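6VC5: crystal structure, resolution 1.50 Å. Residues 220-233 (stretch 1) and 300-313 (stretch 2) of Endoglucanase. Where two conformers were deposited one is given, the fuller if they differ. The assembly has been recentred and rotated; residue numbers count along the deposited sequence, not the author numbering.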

# COMPACT_ATOMS: atom_id res chain seq x y z
N SER A 220 4.90 -12.41 0.79
CA SER A 220 4.61 -12.43 -0.63
C SER A 220 4.06 -11.10 -1.14
O SER A 220 4.64 -10.08 -0.90
CB SER A 220 3.73 -13.63 -1.02
OG SER A 220 2.39 -13.50 -0.72
N TYR A 221 2.95 -11.15 -1.84
CA TYR A 221 2.51 -10.04 -2.64
C TYR A 221 2.02 -8.83 -1.87
O TYR A 221 1.98 -7.76 -2.40
CB TYR A 221 1.47 -10.54 -3.64
CG TYR A 221 2.04 -11.57 -4.56
CD1 TYR A 221 2.71 -11.20 -5.68
CD2 TYR A 221 1.96 -12.91 -4.28
CE1 TYR A 221 3.25 -12.13 -6.52
CE2 TYR A 221 2.52 -13.85 -5.11
CZ TYR A 221 3.16 -13.45 -6.23
OH TYR A 221 3.73 -14.30 -7.14
N ASP A 222 1.66 -9.02 -0.61
CA ASP A 222 1.36 -7.91 0.28
C ASP A 222 2.62 -7.38 0.99
O ASP A 222 2.94 -6.22 0.92
CB ASP A 222 0.38 -8.34 1.38
CG ASP A 222 -1.03 -8.66 0.87
OD1 ASP A 222 -1.24 -9.77 0.34
OD2 ASP A 222 -1.95 -7.85 1.06
N ALA A 223 3.33 -8.30 1.62
CA ALA A 223 4.43 -7.94 2.50
C ALA A 223 5.59 -7.27 1.79
O ALA A 223 6.35 -6.58 2.39
CB ALA A 223 4.90 -9.14 3.32
N ILE A 224 5.67 -7.44 0.48
CA ILE A 224 6.79 -6.91 -0.25
C ILE A 224 6.63 -5.41 -0.30
O ILE A 224 7.64 -4.73 -0.35
CB ILE A 224 6.77 -7.42 -1.72
CG1 ILE A 224 7.97 -6.93 -2.53
CG2 ILE A 224 5.50 -6.96 -2.42
CD1 ILE A 224 9.27 -7.51 -2.04
N ARG A 225 5.51 -4.81 -0.01
CA ARG A 225 5.46 -3.37 0.16
C ARG A 225 6.13 -2.83 1.42
O ARG A 225 6.37 -1.66 1.51
CB ARG A 225 4.05 -2.84 -0.04
CG ARG A 225 3.61 -2.97 -1.50
CD ARG A 225 2.34 -2.22 -1.84
NE ARG A 225 1.61 -2.93 -2.90
CZ ARG A 225 1.58 -2.61 -4.19
NH1 ARG A 225 0.92 -3.35 -5.02
NH2 ARG A 225 2.19 -1.54 -4.66
N VAL A 226 6.24 -3.66 2.43
CA VAL A 226 6.74 -3.18 3.72
C VAL A 226 8.13 -2.54 3.64
O VAL A 226 8.29 -1.40 4.04
CB VAL A 226 6.68 -4.27 4.82
CG1 VAL A 226 7.39 -3.81 6.09
CG2 VAL A 226 5.23 -4.61 5.12
N PRO A 227 9.12 -3.25 3.14
CA PRO A 227 10.43 -2.60 3.03
C PRO A 227 10.39 -1.35 2.16
O PRO A 227 11.10 -0.38 2.46
CB PRO A 227 11.33 -3.71 2.44
CG PRO A 227 10.37 -4.69 1.81
CD PRO A 227 9.16 -4.66 2.70
N LEU A 228 9.53 -1.31 1.14
CA LEU A 228 9.43 -0.11 0.31
C LEU A 228 8.88 1.08 1.09
O LEU A 228 9.46 2.17 1.05
CB LEU A 228 8.57 -0.39 -0.92
CG LEU A 228 8.56 0.80 -1.88
CD1 LEU A 228 9.95 1.02 -2.47
CD2 LEU A 228 7.54 0.59 -2.97
N TYR A 229 7.77 0.89 1.82
CA TYR A 229 7.19 2.02 2.56
C TYR A 229 8.12 2.49 3.67
O TYR A 229 8.21 3.70 3.92
CB TYR A 229 5.81 1.66 3.11
CG TYR A 229 4.70 1.60 2.07
CD1 TYR A 229 4.57 2.61 1.12
CD2 TYR A 229 3.77 0.56 2.06
CE1 TYR A 229 3.56 2.57 0.17
CE2 TYR A 229 2.76 0.52 1.12
CZ TYR A 229 2.67 1.53 0.18
OH TYR A 229 1.66 1.50 -0.77
N LEU A 230 8.80 1.56 4.35
CA LEU A 230 9.74 1.95 5.41
C LEU A 230 10.91 2.73 4.84
O LEU A 230 11.33 3.75 5.41
CB LEU A 230 10.25 0.71 6.13
CG LEU A 230 9.24 -0.03 7.00
CD1 LEU A 230 9.90 -1.28 7.60
CD2 LEU A 230 8.70 0.88 8.09
N SER A 231 11.46 2.28 3.71
CA SER A 231 12.55 3.02 3.07
C SER A 231 12.09 4.40 2.63
O SER A 231 12.75 5.41 2.89
CB SER A 231 13.10 2.23 1.89
OG SER A 231 14.21 2.90 1.33
N TRP A 232 10.94 4.46 1.96
CA TRP A 232 10.41 5.71 1.43
C TRP A 232 10.21 6.74 2.54
O TRP A 232 10.54 7.92 2.37
CB TRP A 232 9.09 5.36 0.75
CG TRP A 232 8.31 6.41 0.02
CD1 TRP A 232 8.52 7.76 -0.01
CD2 TRP A 232 7.15 6.16 -0.77
NE1 TRP A 232 7.55 8.36 -0.80
CE2 TRP A 232 6.70 7.40 -1.27
CE3 TRP A 232 6.45 5.00 -1.12
CZ2 TRP A 232 5.58 7.51 -2.09
CZ3 TRP A 232 5.34 5.11 -1.93
CH2 TRP A 232 4.92 6.35 -2.41
N ALA A 233 9.72 6.30 3.70
CA ALA A 233 9.48 7.18 4.84
C ALA A 233 10.71 7.40 5.72
O ALA A 233 10.58 8.06 6.76
CB ALA A 233 8.34 6.62 5.69
N TYR A 300 -0.47 -6.20 -14.42
CA TYR A 300 -0.85 -4.99 -13.69
C TYR A 300 -0.20 -4.92 -12.31
O TYR A 300 0.27 -3.86 -11.89
CB TYR A 300 -2.37 -4.98 -13.56
CG TYR A 300 -2.89 -3.97 -12.59
CD1 TYR A 300 -3.14 -2.67 -13.00
CD2 TYR A 300 -3.13 -4.30 -11.26
CE1 TYR A 300 -3.61 -1.73 -12.11
CE2 TYR A 300 -3.60 -3.36 -10.37
CZ TYR A 300 -3.84 -2.07 -10.80
OH TYR A 300 -4.31 -1.13 -9.92
N TYR A 301 -0.19 -6.03 -11.57
CA TYR A 301 0.39 -6.00 -10.23
C TYR A 301 1.83 -5.50 -10.28
O TYR A 301 2.23 -4.63 -9.49
CB TYR A 301 0.36 -7.41 -9.61
CG TYR A 301 1.11 -7.45 -8.31
CD1 TYR A 301 0.48 -7.14 -7.12
CD2 TYR A 301 2.46 -7.77 -8.28
CE1 TYR A 301 1.18 -7.15 -5.92
CE2 TYR A 301 3.16 -7.78 -7.11
CZ TYR A 301 2.51 -7.47 -5.92
OH TYR A 301 3.22 -7.49 -4.76
N SER A 302 2.62 -6.05 -11.18
CA SER A 302 4.03 -5.69 -11.26
C SER A 302 4.19 -4.23 -11.70
O SER A 302 5.06 -3.51 -11.18
CB SER A 302 4.73 -6.61 -12.26
OG SER A 302 6.13 -6.40 -12.24
N ALA A 303 3.36 -3.78 -12.64
CA ALA A 303 3.45 -2.41 -13.12
C ALA A 303 3.17 -1.40 -12.00
O ALA A 303 3.89 -0.41 -11.85
CB ALA A 303 2.47 -2.19 -14.28
N ALA A 304 2.14 -1.65 -11.19
CA ALA A 304 1.83 -0.73 -10.10
C ALA A 304 2.94 -0.71 -9.06
O ALA A 304 3.31 0.36 -8.56
CB ALA A 304 0.48 -1.09 -9.48
N LEU A 305 3.50 -1.88 -8.72
CA LEU A 305 4.57 -1.91 -7.73
C LEU A 305 5.83 -1.21 -8.24
O LEU A 305 6.50 -0.49 -7.48
CB LEU A 305 4.87 -3.37 -7.34
CG LEU A 305 5.90 -3.61 -6.24
CD1 LEU A 305 5.52 -2.94 -4.93
CD2 LEU A 305 6.06 -5.11 -6.04
N THR A 306 6.15 -1.39 -9.52
CA THR A 306 7.28 -0.69 -10.12
C THR A 306 7.07 0.82 -10.09
O THR A 306 7.98 1.57 -9.73
CB THR A 306 7.48 -1.21 -11.54
OG1 THR A 306 7.74 -2.62 -11.50
CG2 THR A 306 8.67 -0.51 -12.23
N MET A 307 5.86 1.28 -10.43
CA MET A 307 5.58 2.71 -10.35
C MET A 307 5.76 3.25 -8.94
O MET A 307 6.31 4.34 -8.75
CB MET A 307 4.16 3.01 -10.83
CG MET A 307 3.94 3.03 -12.31
SD MET A 307 4.67 4.43 -13.23
CE MET A 307 5.13 5.67 -12.00
N LEU A 308 5.29 2.51 -7.93
CA LEU A 308 5.49 2.92 -6.54
C LEU A 308 6.98 3.09 -6.23
O LEU A 308 7.38 4.03 -5.53
CB LEU A 308 4.89 1.86 -5.62
CG LEU A 308 3.43 1.78 -5.20
CD1 LEU A 308 2.92 2.98 -4.40
CD2 LEU A 308 2.53 1.48 -6.40
N ALA A 309 7.82 2.20 -6.78
CA ALA A 309 9.26 2.33 -6.58
C ALA A 309 9.83 3.59 -7.23
O ALA A 309 10.73 4.22 -6.67
CB ALA A 309 9.96 1.09 -7.09
N TYR A 310 9.36 3.95 -8.43
CA TYR A 310 9.77 5.20 -9.07
C TYR A 310 9.42 6.40 -8.21
O TYR A 310 10.22 7.33 -8.07
CB TYR A 310 9.10 5.36 -10.44
CG TYR A 310 9.82 4.69 -11.58
CD1 TYR A 310 10.84 5.35 -12.27
CD2 TYR A 310 9.50 3.40 -11.97
CE1 TYR A 310 11.51 4.74 -13.31
CE2 TYR A 310 10.17 2.78 -13.01
CZ TYR A 310 11.17 3.45 -13.68
OH TYR A 310 11.83 2.81 -14.71
N ILE A 311 8.23 6.39 -7.62
CA ILE A 311 7.78 7.50 -6.78
C ILE A 311 8.62 7.58 -5.52
O ILE A 311 9.04 8.67 -5.09
CB ILE A 311 6.27 7.40 -6.52
CG1 ILE A 311 5.53 7.60 -7.84
CG2 ILE A 311 5.81 8.45 -5.49
CD1 ILE A 311 4.06 7.35 -7.77
N ALA A 312 8.92 6.42 -4.91
CA ALA A 312 9.76 6.39 -3.72
C ALA A 312 11.19 6.85 -4.01
O ALA A 312 11.78 7.57 -3.20
CB ALA A 312 9.74 4.98 -3.12
N ARG A 313 11.76 6.43 -5.13
CA ARG A 313 13.12 6.83 -5.47
C ARG A 313 13.23 8.35 -5.59
O ARG A 313 14.22 8.95 -5.16
CB ARG A 313 13.56 6.17 -6.77
CG ARG A 313 15.02 6.39 -7.11
CD ARG A 313 15.39 5.72 -8.43
NE ARG A 313 14.70 6.33 -9.57
CZ ARG A 313 14.91 5.99 -10.84
NH1 ARG A 313 15.80 5.05 -11.15
NH2 ARG A 313 14.24 6.60 -11.81

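Two helical segments, whose touching residues are at least 76 apart in sequence, run side by side in the same direction: the axes of helix 225-232 and helix 300-313 cross at 18° and approach to 10.0 Å. The backbones draw closer toward their C-terminal ends, CA to CA falling from 8.9 Å for Tyr221 and Tyr301 to 5.2 Å for Trp232 and Ala312. At the wide end Tyr301, with chi1 t (172°), carries its ring across the gap, and its OH donates a hydrogen bond to the backbone O of Tyr221 (2.7 Å). This is the only hydrogen bond between the stretches; it satisfies a carbonyl that precedes the regular helix. Tyr221, chi1 m, turns its ring edge toward the face of Tyr301, planes at 80° and centroids 5.4 Å apart, an arrangement that directs ring hydrogens at pi electrons. Arg225 leaves its backbone sideways, yet chi1 m and chi2 t extend it until its guanidinium reaches the other helix; Leu305 CD1 lies over one face, 3.6 Å from Arg225 NH2. That contact is packing against the flat cation, without a salt bridge to stretch 2. Leu305, chi1 t and chi2 p, also points sideways at CB, but its end comes nearer, placing CD2 4.1 Å from Ile224 CG2. Leu308, m at both chi angles, is a knob among Arg225, Leu228, Tyr229 and Trp232. Leu228, t then p, sets CD2 4.0 Å from Leu308 CB and CD1 4.0 Å from Ala312 CB. Trp232, chi1 t and chi2 -9°, lays its indole against Ala312, whose CA stands 3.9 Å from the five-membered-ring centroid and nearly on its normal, a CH-pi contact. The six-membered ring extends onward, where Trp232 CZ2 meets Ile311 CG2 at 3.5 Å.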